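Local coordinates for protein putative polysaccharide binding proteins (DUF1812) (Bacteroides thetaiotaomicron VPI-5482, PDB 3GF8) that is a putative outer-membrane lipoprotein of the FimB/Mfa2 family, probably involved in assembling fimbriae on the bacterial surface, at residues 37-42 with 81-86; 87-92 with 119-124; 246-251 with 287-292; 237-242 with 269-274. All blocks are in the same frame, centred on the assembly; numbering follows the deposited sequence.

Contact 1: 37-42 with 81-86; sequences DKVELY and AWAGAR
K38 lies extended beside A85 and R86, at the turn that ends strand 75-83, and is bonded at its tip. Its CB lies 3.7 Å from R86 NH2. CG is anti to the backbone N (chi1 173°), and the fully extended chain carries CD across one face of the R86 guanidinium. CE passes 3.4 Å from A85 O, and NZ donates to the same oxygen at 2.7 Å, nearly in line with the carbonyl bond. At the guanidinium edge, R86 NH2 makes a salt bridge to D37 OD1 (3.0 Å), in its own plane but from above the carboxylate, the two planes being almost perpendicular. E57 provides R86 with a second acidic partner, through NH1. Strands 38-42 and 81-83 are antiparallel neighbours in a beta domain of the fimbrillin superfamily. E40 and W82 form the hydrogen-bonded pair, with E40 N to W82 O at 2.8 Å and W82 N to E40 O at 3.1 Å. Where the strand gives way to the turn, G84 N donates to K38 O. V39 CG1 meets A83 CB at 3.9 Å on the face that strand 16-21 packs against, while Y42 CE1 approaches the rim of the W82 indole on the other.

Contact 2: 87-92 with 119-124; sequences DSYDIT and RMETLW
E121 folds back toward S88 and Y89 because CG sits between its backbone N and carbonyl carbon (chi1 73°) and the chain bends again at chi2 (-84°). S88 OG, anti to its own carbonyl carbon (chi1 -59°), points at OE1. The two oxygens are gripped separately: S88 N donates to the syn lone pair of E121 OE2 at 3.0 Å, and S88 OG donates to E121 OE1 at 2.5 Å, somewhat out of the carboxylate plane. R86 N is a further donor to OE2. The Y89 ring slides past the E121 side chain in the opposite direction, and its hydroxyl donates to E121 O at 2.6 Å, almost straight onto the carbonyl. L123 CD2 lies over one face of that ring, toward its rim, and S88 CB over the centre of the opposite face. M120 CB, of a selenomethionine, packs 3.3 Å from Y89 OH. The contact thus joins the start of the edge strand 89-91 to the loop between strands 115-116 and 124-133, with L106 of strand 105-108 touching both Y89 and L123.

Contact 3: 246-251 with 287-292; sequences AMTNAE and WVHRIQ
W287 and H289 turn their rings toward the loop 246-251, which leaves helix 241-246 and runs nearly opposite in direction to the edge strand 287-290 of an antiparallel beta hairpin with strand 279-284. N249 ND2 stands over the six-membered part of the W287 indole, 3.2 Å from CE3, with the amide plane turned 75° to the ring. On the same face, E251 CA makes a CH-pi contact 3.8 Å from the centroid of the five-membered ring. T248 packs across the H289 imidazole at about a right angle: its CB is 3.9 Å from the centroid, and CG2 lies over the same face, 3.4 Å from CD2. In N249, CG lies between the backbone N and the carbonyl carbon (chi1 57°); from there the amide puts ND2 above the W287 face and OD1 at the edge of the H289 imidazole, near CE1. The next shell is polar. T248 OG1 is bonded to L245 O, and E251 OE2 is held by Y260, N285 and Q264, so T248 and E251 are also held from behind. Two waters link the segments: one donates to N249 OD1 and is bonded to H289 NE2 at 2.8 Å, the other accepts from W287 NE1 at 2.9 Å and donates to E251 OE1 at 2.7 Å.

Contact 4: 237-242 with 269-274; sequences FDINLI and IIFFLS
F237 directs the edge of its ring at the face of F271 in an offset edge-to-face pair, with centroids 5.5 Å apart and planes at 80°. The F237 CG is anti to its backbone N (chi1 -161°), whereas that of F271 is anti to the carbonyl carbon (chi1 -59°). F237 CZ comes within 3.8 Å of F271 CD2. L273, whose CG is also anti to the carbonyl carbon, brings CD2 to 3.6 Å from F237 CE1, beside the aromatic pair. I239 CG2 lies over one face of the F237 ring, toward its rim, while I239 CD1 reaches F271 CE2 at 4.4 Å. At the far end L241, in the first turn of helix 241-246, places CD1 4.3 Å from I269 CD1. The axes of strand segments 237-240 and 269-273 come no nearer than 12.1 Å and belong to different sheets, so only side chains bridge them. Buried, wholly apolar packing of this kind is consistent with the core of a beta-sandwich, as in the transthyretin-like fold of this clan.

How the contacts relate
Contacts 1, 2 and 4 are buried, while contact 3 lies at the surface. Contacts 1 and 2 are neighbours, 9 Å between centres, and touch directly: A83 O and W124 N probably hydrogen-bond, and the E121 carboxylate links the two contacts. Contacts 3 and 4 lie on the other side of the chain's centre from contact 1, about 34 Å away between centres; they are 12 Å apart and share the polypeptide around helix 241-246. The chemistry follows the setting. Strand pairing and charge dominate contact 1, a carboxylate bound by backbone and hydroxyl donors contact 2, ring faces and bridging waters contact 3, and purely apolar side chains contact 4.

Contact 1: 37-42 with 81-86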
loop_
_atom_site.group_PDB
_atom_site.type_symbol
_atom_site.label_atom_id
_atom_site.label_comp_id
_atom_site.label_asym_id
_atom_site.label_seq_id
_atom_site.Cartn_x
_atom_site.Cartn_y
_atom_site.Cartn_z
ATOM N N ASP A 37 -10.452 -9.948 -3.001
ATOM C CA ASP A 37 -10.808 -11.349 -3.241
ATOM C C ASP A 37 -10.231 -12.344 -2.234
ATOM O O ASP A 37 -10.337 -13.535 -2.449
ATOM C CB ASP A 37 -10.466 -11.768 -4.675
ATOM C CG ASP A 37 -8.976 -12.028 -4.923
ATOM O OD1 ASP A 37 -8.090 -12.016 -4.007
ATOM O OD2 ASP A 37 -8.695 -12.290 -6.107
ATOM N N LYS A 38 -9.651 -11.876 -1.129
ATOM C CA LYS A 38 -9.257 -12.806 -0.058
ATOM C C LYS A 38 -9.145 -12.049 1.235
ATOM O O LYS A 38 -8.557 -10.961 1.291
ATOM C CB LYS A 38 -7.926 -13.495 -0.399
ATOM C CG LYS A 38 -7.330 -14.374 0.748
ATOM C CD LYS A 38 -5.965 -14.982 0.375
ATOM C CE LYS A 38 -5.400 -15.801 1.507
ATOM N NZ LYS A 38 -4.021 -16.287 1.239
ATOM N N VAL A 39 -9.723 -12.617 2.287
ATOM C CA VAL A 39 -9.595 -12.057 3.625
ATOM C C VAL A 39 -9.072 -13.176 4.507
ATOM O O VAL A 39 -9.422 -14.346 4.300
ATOM C CB VAL A 39 -10.921 -11.486 4.118
ATOM C CG1 VAL A 39 -11.305 -10.254 3.310
ATOM C CG2 VAL A 39 -12.081 -12.555 4.010
ATOM N N GLU A 40 -8.217 -12.831 5.473
ATOM C CA GLU A 40 -7.788 -13.791 6.448
ATOM C C GLU A 40 -7.878 -13.137 7.816
ATOM O O GLU A 40 -7.140 -12.186 8.129
ATOM C CB GLU A 40 -6.395 -14.288 6.125
ATOM C CG GLU A 40 -5.862 -15.405 7.076
ATOM C CD GLU A 40 -4.563 -16.053 6.547
ATOM O OE1 GLU A 40 -3.467 -15.418 6.577
ATOM O OE2 GLU A 40 -4.651 -17.192 6.067
ATOM N N LEU A 41 -8.827 -13.634 8.606
ATOM C CA LEU A 41 -9.137 -13.081 9.933
ATOM C C LEU A 41 -8.268 -13.785 10.977
ATOM O O LEU A 41 -8.199 -15.006 11.003
ATOM C CB LEU A 41 -10.619 -13.299 10.278
ATOM C CG LEU A 41 -11.168 -12.582 11.524
ATOM C CD1 LEU A 41 -11.402 -11.122 11.254
ATOM C CD2 LEU A 41 -12.451 -13.247 12.035
ATOM N N TYR A 42 -7.626 -13.004 11.832
ATOM C CA TYR A 42 -6.841 -13.534 12.938
ATOM C C TYR A 42 -7.637 -13.277 14.235
ATOM O O TYR A 42 -8.103 -12.153 14.458
ATOM C CB TYR A 42 -5.455 -12.843 12.935
ATOM C CG TYR A 42 -4.571 -13.350 11.814
ATOM C CD1 TYR A 42 -4.774 -12.950 10.505
ATOM C CD2 TYR A 42 -3.568 -14.295 12.059
ATOM C CE1 TYR A 42 -3.993 -13.469 9.454
ATOM C CE2 TYR A 42 -2.769 -14.787 11.029
ATOM C CZ TYR A 42 -2.995 -14.379 9.729
ATOM O OH TYR A 42 -2.208 -14.873 8.716
ATOM N N ALA A 81 -7.222 -8.475 10.519
ATOM C CA ALA A 81 -7.119 -9.254 9.307
ATOM C C ALA A 81 -6.025 -8.749 8.372
ATOM O O ALA A 81 -5.563 -7.629 8.508
ATOM C CB ALA A 81 -8.445 -9.299 8.588
ATOM N N TRP A 82 -5.582 -9.638 7.472
ATOM C CA TRP A 82 -4.840 -9.257 6.274
ATOM C C TRP A 82 -5.672 -9.757 5.107
ATOM O O TRP A 82 -6.205 -10.873 5.128
ATOM C CB TRP A 82 -3.471 -9.918 6.225
ATOM C CG TRP A 82 -2.460 -9.349 7.140
ATOM C CD1 TRP A 82 -1.928 -9.951 8.254
ATOM C CD2 TRP A 82 -1.819 -8.066 7.029
ATOM N NE1 TRP A 82 -1.004 -9.112 8.841
ATOM C CE2 TRP A 82 -0.915 -7.956 8.109
ATOM C CE3 TRP A 82 -1.916 -7.004 6.114
ATOM C CZ2 TRP A 82 -0.125 -6.827 8.308
ATOM C CZ3 TRP A 82 -1.134 -5.889 6.304
ATOM C CH2 TRP A 82 -0.241 -5.804 7.384
ATOM N N ALA A 83 -5.823 -8.903 4.103
ATOM C CA ALA A 83 -6.663 -9.206 2.970
ATOM C C ALA A 83 -5.813 -9.058 1.714
ATOM O O ALA A 83 -4.952 -8.186 1.633
ATOM C CB ALA A 83 -7.908 -8.281 2.930
ATOM N N GLY A 84 -6.078 -9.934 0.743
ATOM C CA GLY A 84 -5.289 -9.998 -0.474
ATOM C C GLY A 84 -3.936 -10.708 -0.421
ATOM O O GLY A 84 -3.319 -10.835 -1.463
ATOM N N ALA A 85 -3.467 -11.174 0.756
ATOM C CA ALA A 85 -2.089 -11.686 0.868
ATOM C C ALA A 85 -1.996 -13.065 0.224
ATOM O O ALA A 85 -2.696 -13.999 0.619
ATOM C CB ALA A 85 -1.573 -11.711 2.326
ATOM N N ARG A 86 -1.159 -13.167 -0.801
ATOM C CA ARG A 86 -0.914 -14.444 -1.486
ATOM C C ARG A 86 0.585 -14.645 -1.610
ATOM O O ARG A 86 1.299 -14.484 -0.614
ATOM C CB ARG A 86 -1.643 -14.487 -2.824
ATOM C CG ARG A 86 -3.165 -14.427 -2.655
ATOM C CD ARG A 86 -3.833 -14.471 -4.014
ATOM N NE ARG A 86 -5.274 -14.273 -3.966
ATOM C CZ ARG A 86 -6.165 -15.241 -3.824
ATOM N NH1 ARG A 86 -5.776 -16.499 -3.703
ATOM N NH2 ARG A 86 -7.458 -14.949 -3.784
#

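Contact 2: 87-92 with 119-124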
loop_
_atom_site.group_PDB
_atom_site.type_symbol
_atom_site.label_atom_id
_atom_site.label_comp_id
_atom_site.label_asym_id
_atom_site.label_seq_id
_atom_site.Cartn_x
_atom_site.Cartn_y
_atom_site.Cartn_z
ATOM N N ASP A 87 1.091 -14.926 -2.804
ATOM C CA ASP A 87 2.486 -15.328 -2.948
ATOM C C ASP A 87 3.544 -14.286 -2.706
ATOM O O ASP A 87 4.690 -14.654 -2.524
ATOM C CB ASP A 87 2.725 -15.905 -4.320
ATOM C CG ASP A 87 2.024 -17.220 -4.500
ATOM O OD1 ASP A 87 1.894 -17.956 -3.492
ATOM O OD2 ASP A 87 1.588 -17.518 -5.639
ATOM N N SER A 88 3.204 -13.008 -2.696
ATOM C CA SER A 88 4.231 -11.986 -2.508
ATOM C C SER A 88 4.705 -11.853 -1.087
ATOM O O SER A 88 5.798 -11.306 -0.846
ATOM C CB SER A 88 3.771 -10.625 -2.991
ATOM O OG SER A 88 3.428 -10.679 -4.360
ATOM N N TYR A 89 3.928 -12.381 -0.145
ATOM C CA TYR A 89 4.159 -12.070 1.242
ATOM C C TYR A 89 4.309 -13.334 2.062
ATOM O O TYR A 89 3.615 -14.302 1.807
ATOM C CB TYR A 89 2.971 -11.276 1.765
ATOM C CG TYR A 89 2.512 -10.199 0.832
ATOM C CD1 TYR A 89 3.204 -9.011 0.749
ATOM C CD2 TYR A 89 1.388 -10.353 0.037
ATOM C CE1 TYR A 89 2.811 -7.990 -0.092
ATOM C CE2 TYR A 89 0.971 -9.318 -0.805
ATOM C CZ TYR A 89 1.693 -8.133 -0.861
ATOM O OH TYR A 89 1.346 -7.067 -1.706
ATOM N N ASP A 90 5.222 -13.299 3.037
ATOM C CA ASP A 90 5.234 -14.275 4.136
ATOM C C ASP A 90 4.633 -13.652 5.351
ATOM O O ASP A 90 5.103 -12.600 5.803
ATOM C CB ASP A 90 6.660 -14.723 4.489
ATOM C CG ASP A 90 7.304 -15.532 3.364
ATOM O OD1 ASP A 90 6.673 -16.496 2.846
ATOM O OD2 ASP A 90 8.431 -15.175 2.980
ATOM N N ILE A 91 3.622 -14.313 5.897
ATOM C CA ILE A 91 3.022 -13.907 7.156
ATOM C C ILE A 91 3.466 -14.963 8.157
ATOM O O ILE A 91 3.331 -16.149 7.901
ATOM C CB ILE A 91 1.481 -13.861 7.072
ATOM C CG1 ILE A 91 1.023 -12.923 5.924
ATOM C CG2 ILE A 91 0.890 -13.432 8.428
ATOM C CD1 ILE A 91 -0.509 -13.071 5.490
ATOM N N THR A 92 4.021 -14.550 9.285
ATOM C CA THR A 92 4.474 -15.509 10.299
ATOM C C THR A 92 3.334 -16.465 10.696
ATOM O O THR A 92 2.149 -16.073 10.723
ATOM C CB THR A 92 5.027 -14.783 11.539
ATOM O OG1 THR A 92 4.099 -13.813 11.953
ATOM C CG2 THR A 92 6.334 -14.017 11.227
ATOM N N ARG A 119 4.601 -6.679 -10.006
ATOM C CA ARG A 119 3.415 -6.034 -9.486
ATOM C C ARG A 119 2.848 -6.923 -8.398
ATOM O O ARG A 119 2.416 -7.989 -8.694
ATOM C CB ARG A 119 2.359 -5.753 -10.558
ATOM C CG ARG A 119 1.141 -5.028 -9.943
ATOM C CD ARG A 119 0.206 -4.548 -10.991
ATOM N NE ARG A 119 -0.352 -5.674 -11.730
ATOM C CZ ARG A 119 -1.021 -5.596 -12.888
ATOM N NH1 ARG A 119 -1.251 -4.429 -13.491
ATOM N NH2 ARG A 119 -1.470 -6.712 -13.443
HETATM N N MSE A 120 2.887 -6.503 -7.132
HETATM C CA MSE A 120 2.319 -7.312 -6.052
HETATM C C MSE A 120 0.797 -7.354 -6.105
HETATM O O MSE A 120 0.168 -6.351 -6.406
HETATM C CB MSE A 120 2.683 -6.755 -4.697
HETATM C CG MSE A 120 4.023 -7.113 -4.257
HETATM SE SE MSE A 120 5.148 -5.629 -4.585
HETATM C CE MSE A 120 4.742 -4.777 -3.012
ATOM N N GLU A 121 0.212 -8.495 -5.762
ATOM C CA GLU A 121 -1.225 -8.546 -5.467
ATOM C C GLU A 121 -1.518 -7.581 -4.309
ATOM O O GLU A 121 -0.710 -7.444 -3.331
ATOM C CB GLU A 121 -1.686 -9.978 -5.163
ATOM C CG GLU A 121 -1.259 -10.550 -3.807
ATOM C CD GLU A 121 0.131 -11.170 -3.762
ATOM O OE1 GLU A 121 0.928 -10.985 -4.690
ATOM O OE2 GLU A 121 0.436 -11.871 -2.767
ATOM N N THR A 122 -2.623 -6.863 -4.460
ATOM C CA THR A 122 -2.953 -5.754 -3.593
ATOM C C THR A 122 -3.224 -6.280 -2.200
ATOM O O THR A 122 -3.887 -7.329 -2.024
ATOM C CB THR A 122 -4.150 -4.968 -4.117
ATOM O OG1 THR A 122 -3.769 -4.369 -5.351
ATOM C CG2 THR A 122 -4.602 -3.871 -3.118
ATOM N N LEU A 123 -2.635 -5.558 -1.242
ATOM C CA LEU A 123 -2.641 -5.929 0.145
ATOM C C LEU A 123 -3.446 -4.914 0.979
ATOM O O LEU A 123 -3.213 -3.703 0.862
ATOM C CB LEU A 123 -1.206 -5.973 0.666
ATOM C CG LEU A 123 -1.076 -6.426 2.114
ATOM C CD1 LEU A 123 -1.456 -7.907 2.215
ATOM C CD2 LEU A 123 0.347 -6.169 2.594
ATOM N N TRP A 124 -4.382 -5.420 1.790
ATOM C CA TRP A 124 -5.117 -4.580 2.756
ATOM C C TRP A 124 -4.898 -5.052 4.187
ATOM O O TRP A 124 -4.831 -6.261 4.453
ATOM C CB TRP A 124 -6.640 -4.586 2.498
ATOM C CG TRP A 124 -7.121 -3.947 1.230
ATOM C CD1 TRP A 124 -7.579 -2.673 1.080
ATOM C CD2 TRP A 124 -7.256 -4.576 -0.057
ATOM N NE1 TRP A 124 -7.972 -2.460 -0.226
ATOM C CE2 TRP A 124 -7.778 -3.606 -0.945
ATOM C CE3 TRP A 124 -6.970 -5.850 -0.550
ATOM C CZ2 TRP A 124 -8.005 -3.874 -2.303
ATOM C CZ3 TRP A 124 -7.208 -6.117 -1.907
ATOM C CH2 TRP A 124 -7.730 -5.130 -2.756
#

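Contact 3: 246-251 with 287-292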
loop_
_atom_site.group_PDB
_atom_site.type_symbol
_atom_site.label_atom_id
_atom_site.label_comp_id
_atom_site.label_asym_id
_atom_site.label_seq_id
_atom_site.Cartn_x
_atom_site.Cartn_y
_atom_site.Cartn_z
ATOM N N ALA A 246 3.423 15.360 0.003
ATOM C CA ALA A 246 2.966 16.186 1.127
ATOM C C ALA A 246 2.725 17.632 0.689
ATOM O O ALA A 246 1.766 18.231 1.142
ATOM C CB ALA A 246 3.962 16.114 2.351
HETATM N N MSE A 247 3.567 18.182 -0.194
HETATM C CA MSE A 247 3.440 19.542 -0.742
HETATM C C MSE A 247 2.098 19.679 -1.503
HETATM O O MSE A 247 1.655 20.764 -1.794
HETATM C CB MSE A 247 4.618 19.892 -1.726
HETATM C CG MSE A 247 6.126 20.031 -1.161
HETATM SE SE MSE A 247 7.638 20.100 -2.566
HETATM C CE MSE A 247 9.014 18.996 -1.729
ATOM N N THR A 248 1.470 18.572 -1.889
ATOM C CA THR A 248 0.301 18.709 -2.741
ATOM C C THR A 248 -0.893 18.983 -1.868
ATOM O O THR A 248 -0.769 19.110 -0.637
ATOM C CB THR A 248 0.070 17.489 -3.631
ATOM O OG1 THR A 248 -0.210 16.346 -2.823
ATOM C CG2 THR A 248 1.297 17.230 -4.517
ATOM N N ASN A 249 -2.059 19.062 -2.488
ATOM C CA ASN A 249 -3.299 19.383 -1.761
ATOM C C ASN A 249 -4.197 18.188 -1.450
ATOM O O ASN A 249 -5.407 18.351 -1.243
ATOM C CB ASN A 249 -4.097 20.408 -2.596
ATOM C CG ASN A 249 -4.417 19.903 -4.054
ATOM O OD1 ASN A 249 -3.790 18.954 -4.595
ATOM N ND2 ASN A 249 -5.395 20.559 -4.680
ATOM N N ALA A 250 -3.630 16.981 -1.442
ATOM C CA ALA A 250 -4.447 15.748 -1.302
ATOM C C ALA A 250 -5.614 15.782 -2.317
ATOM O O ALA A 250 -6.785 15.499 -2.010
ATOM C CB ALA A 250 -4.958 15.600 0.110
ATOM N N GLU A 251 -5.266 16.180 -3.525
ATOM C CA GLU A 251 -6.203 16.190 -4.636
ATOM C C GLU A 251 -7.435 17.030 -4.344
ATOM O O GLU A 251 -8.534 16.710 -4.745
ATOM C CB GLU A 251 -6.545 14.752 -5.050
ATOM C CG GLU A 251 -5.275 13.996 -5.502
ATOM C CD GLU A 251 -5.559 12.577 -5.966
ATOM O OE1 GLU A 251 -6.617 12.380 -6.604
ATOM O OE2 GLU A 251 -4.719 11.680 -5.703
ATOM N N TRP A 287 -3.675 17.236 -10.953
ATOM C CA TRP A 287 -3.404 18.477 -10.230
ATOM C C TRP A 287 -2.008 18.958 -10.481
ATOM O O TRP A 287 -1.072 18.243 -10.174
ATOM C CB TRP A 287 -3.587 18.299 -8.729
ATOM C CG TRP A 287 -4.987 17.950 -8.375
ATOM C CD1 TRP A 287 -5.559 16.707 -8.410
ATOM C CD2 TRP A 287 -6.024 18.864 -7.973
ATOM N NE1 TRP A 287 -6.890 16.789 -8.018
ATOM C CE2 TRP A 287 -7.194 18.099 -7.744
ATOM C CE3 TRP A 287 -6.077 20.253 -7.794
ATOM C CZ2 TRP A 287 -8.406 18.682 -7.361
ATOM C CZ3 TRP A 287 -7.270 20.826 -7.393
ATOM C CH2 TRP A 287 -8.429 20.028 -7.171
ATOM N N VAL A 288 -1.897 20.185 -10.998
ATOM C CA VAL A 288 -0.633 20.818 -11.286
ATOM C C VAL A 288 -0.071 21.477 -10.027
ATOM O O VAL A 288 -0.814 22.139 -9.353
ATOM C CB VAL A 288 -0.830 21.887 -12.356
ATOM C CG1 VAL A 288 0.495 22.482 -12.735
ATOM C CG2 VAL A 288 -1.585 21.294 -13.582
ATOM N N HIS A 289 1.207 21.230 -9.706
ATOM C CA HIS A 289 1.947 21.861 -8.591
ATOM C C HIS A 289 3.361 22.328 -8.998
ATOM O O HIS A 289 4.189 21.519 -9.451
ATOM C CB HIS A 289 2.081 20.881 -7.429
ATOM C CG HIS A 289 0.773 20.320 -6.971
ATOM N ND1 HIS A 289 -0.153 21.066 -6.272
ATOM C CD2 HIS A 289 0.237 19.085 -7.106
ATOM C CE1 HIS A 289 -1.204 20.312 -6.003
ATOM N NE2 HIS A 289 -0.994 19.106 -6.502
ATOM N N ARG A 290 3.615 23.634 -8.869
ATOM C CA ARG A 290 4.953 24.219 -9.017
ATOM C C ARG A 290 5.874 23.691 -7.905
ATOM O O ARG A 290 5.458 23.559 -6.761
ATOM C CB ARG A 290 4.885 25.741 -8.906
ATOM C CG ARG A 290 6.215 26.502 -9.190
ATOM C CD ARG A 290 6.465 26.548 -10.702
ATOM N NE ARG A 290 7.544 27.446 -11.149
ATOM C CZ ARG A 290 8.854 27.203 -11.048
ATOM N NH1 ARG A 290 9.282 26.073 -10.484
ATOM N NH2 ARG A 290 9.741 28.104 -11.513
ATOM N N ILE A 291 7.105 23.333 -8.242
ATOM C CA ILE A 291 8.024 22.893 -7.210
ATOM C C ILE A 291 8.891 24.086 -6.922
ATOM O O ILE A 291 9.454 24.678 -7.829
ATOM C CB ILE A 291 8.850 21.690 -7.610
ATOM C CG1 ILE A 291 7.927 20.519 -7.959
ATOM C CG2 ILE A 291 9.801 21.318 -6.453
ATOM C CD1 ILE A 291 7.326 19.812 -6.722
ATOM N N GLN A 292 8.941 24.489 -5.664
ATOM C CA GLN A 292 9.818 25.612 -5.289
ATOM C C GLN A 292 11.247 25.094 -5.234
ATOM O O GLN A 292 11.544 24.105 -4.541
ATOM C CB GLN A 292 9.419 26.234 -3.938
ATOM C CG GLN A 292 8.022 26.850 -3.900
ATOM C CD GLN A 292 7.789 27.852 -5.026
ATOM O OE1 GLN A 292 8.627 28.711 -5.280
ATOM N NE2 GLN A 292 6.648 27.744 -5.705
HETATM O O HOH W 1 -2.526 16.731 -6.279
HETATM O O HOH W 2 -7.592 13.980 -8.482
#

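Contact 4: 237-242 with 269-274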
loop_
_atom_site.group_PDB
_atom_site.type_symbol
_atom_site.label_atom_id
_atom_site.label_comp_id
_atom_site.label_asym_id
_atom_site.label_seq_id
_atom_site.Cartn_x
_atom_site.Cartn_y
_atom_site.Cartn_z
ATOM N N PHE A 237 18.530 12.172 -10.767
ATOM C CA PHE A 237 17.311 12.648 -10.110
ATOM C C PHE A 237 17.115 11.846 -8.828
ATOM O O PHE A 237 17.158 10.615 -8.825
ATOM C CB PHE A 237 16.114 12.473 -11.033
ATOM C CG PHE A 237 14.889 13.313 -10.676
ATOM C CD1 PHE A 237 14.928 14.695 -10.729
ATOM C CD2 PHE A 237 13.673 12.703 -10.389
ATOM C CE1 PHE A 237 13.782 15.453 -10.465
ATOM C CE2 PHE A 237 12.518 13.461 -10.125
ATOM C CZ PHE A 237 12.579 14.823 -10.153
ATOM N N ASP A 238 16.894 12.556 -7.731
ATOM C CA ASP A 238 16.839 11.925 -6.440
ATOM C C ASP A 238 16.004 12.778 -5.522
ATOM O O ASP A 238 16.532 13.679 -4.901
ATOM C CB ASP A 238 18.248 11.725 -5.878
ATOM C CG ASP A 238 18.254 10.822 -4.648
ATOM O OD1 ASP A 238 17.170 10.504 -4.112
ATOM O OD2 ASP A 238 19.347 10.428 -4.204
ATOM N N ILE A 239 14.704 12.468 -5.439
ATOM C CA ILE A 239 13.778 13.303 -4.694
ATOM C C ILE A 239 13.058 12.527 -3.605
ATOM O O ILE A 239 13.074 11.275 -3.545
ATOM C CB ILE A 239 12.802 14.105 -5.621
ATOM C CG1 ILE A 239 11.932 13.205 -6.515
ATOM C CG2 ILE A 239 13.608 15.012 -6.541
ATOM C CD1 ILE A 239 10.644 12.756 -5.908
ATOM N N ASN A 240 12.467 13.288 -2.696
ATOM C CA ASN A 240 11.746 12.722 -1.576
ATOM C C ASN A 240 10.307 12.721 -2.014
ATOM O O ASN A 240 9.633 13.755 -2.057
ATOM C CB ASN A 240 11.999 13.550 -0.315
ATOM C CG ASN A 240 11.183 13.088 0.866
ATOM O OD1 ASN A 240 10.205 12.366 0.722
ATOM N ND2 ASN A 240 11.576 13.523 2.051
ATOM N N LEU A 241 9.858 11.541 -2.420
ATOM C CA LEU A 241 8.547 11.370 -2.948
ATOM C C LEU A 241 7.498 11.708 -1.890
ATOM O O LEU A 241 6.445 12.279 -2.201
ATOM C CB LEU A 241 8.394 9.912 -3.404
ATOM C CG LEU A 241 7.092 9.547 -4.096
ATOM C CD1 LEU A 241 6.947 10.372 -5.348
ATOM C CD2 LEU A 241 7.036 8.024 -4.398
ATOM N N ILE A 242 7.748 11.327 -0.640
ATOM C CA ILE A 242 6.761 11.629 0.392
ATOM C C ILE A 242 6.585 13.143 0.484
ATOM O O ILE A 242 5.478 13.660 0.615
ATOM C CB ILE A 242 7.169 11.140 1.776
ATOM C CG1 ILE A 242 7.369 9.612 1.791
ATOM C CG2 ILE A 242 6.106 11.627 2.814
ATOM C CD1 ILE A 242 6.155 8.757 1.300
ATOM N N ILE A 269 1.883 10.526 -11.762
ATOM C CA ILE A 269 2.686 11.717 -11.624
ATOM C C ILE A 269 3.511 11.937 -12.868
ATOM O O ILE A 269 4.317 11.070 -13.255
ATOM C CB ILE A 269 3.623 11.596 -10.413
ATOM C CG1 ILE A 269 2.825 11.126 -9.173
ATOM C CG2 ILE A 269 4.395 12.918 -10.211
ATOM C CD1 ILE A 269 3.611 11.183 -7.879
ATOM N N ILE A 270 3.292 13.076 -13.522
ATOM C CA ILE A 270 4.222 13.579 -14.518
ATOM C C ILE A 270 5.191 14.594 -13.884
ATOM O O ILE A 270 4.756 15.569 -13.273
ATOM C CB ILE A 270 3.538 14.294 -15.679
ATOM C CG1 ILE A 270 2.335 13.511 -16.212
ATOM C CG2 ILE A 270 4.520 14.434 -16.803
ATOM C CD1 ILE A 270 2.673 12.132 -16.655
ATOM N N PHE A 271 6.495 14.368 -14.053
ATOM C CA PHE A 271 7.509 15.383 -13.823
ATOM C C PHE A 271 7.862 16.142 -15.099
ATOM O O PHE A 271 8.177 15.541 -16.157
ATOM C CB PHE A 271 8.778 14.747 -13.264
ATOM C CG PHE A 271 8.553 14.024 -11.977
ATOM C CD1 PHE A 271 8.047 12.748 -11.979
ATOM C CD2 PHE A 271 8.843 14.625 -10.775
ATOM C CE1 PHE A 271 7.826 12.085 -10.815
ATOM C CE2 PHE A 271 8.629 13.960 -9.601
ATOM C CZ PHE A 271 8.117 12.692 -9.623
ATOM N N PHE A 272 7.804 17.468 -14.980
ATOM C CA PHE A 272 8.219 18.390 -16.016
ATOM C C PHE A 272 9.555 18.962 -15.591
ATOM O O PHE A 272 9.632 19.729 -14.622
ATOM C CB PHE A 272 7.185 19.494 -16.208
ATOM C CG PHE A 272 5.898 18.979 -16.725
ATOM C CD1 PHE A 272 4.995 18.373 -15.871
ATOM C CD2 PHE A 272 5.626 19.012 -18.075
ATOM C CE1 PHE A 272 3.818 17.851 -16.362
ATOM C CE2 PHE A 272 4.454 18.481 -18.576
ATOM C CZ PHE A 272 3.551 17.907 -17.726
ATOM N N LEU A 273 10.608 18.564 -16.295
ATOM C CA LEU A 273 11.972 18.831 -15.838
ATOM C C LEU A 273 12.678 19.875 -16.673
ATOM O O LEU A 273 12.387 20.066 -17.867
ATOM C CB LEU A 273 12.791 17.566 -15.903
ATOM C CG LEU A 273 12.192 16.406 -15.145
ATOM C CD1 LEU A 273 12.734 15.150 -15.710
ATOM C CD2 LEU A 273 12.576 16.583 -13.698
ATOM N N SER A 274 13.611 20.546 -16.019
ATOM C CA SER A 274 14.544 21.404 -16.701
ATOM C C SER A 274 15.584 20.514 -17.398
ATOM O O SER A 274 15.704 19.308 -17.122
ATOM C CB SER A 274 15.233 22.345 -15.711
ATOM O OG SER A 274 16.202 21.672 -14.919
#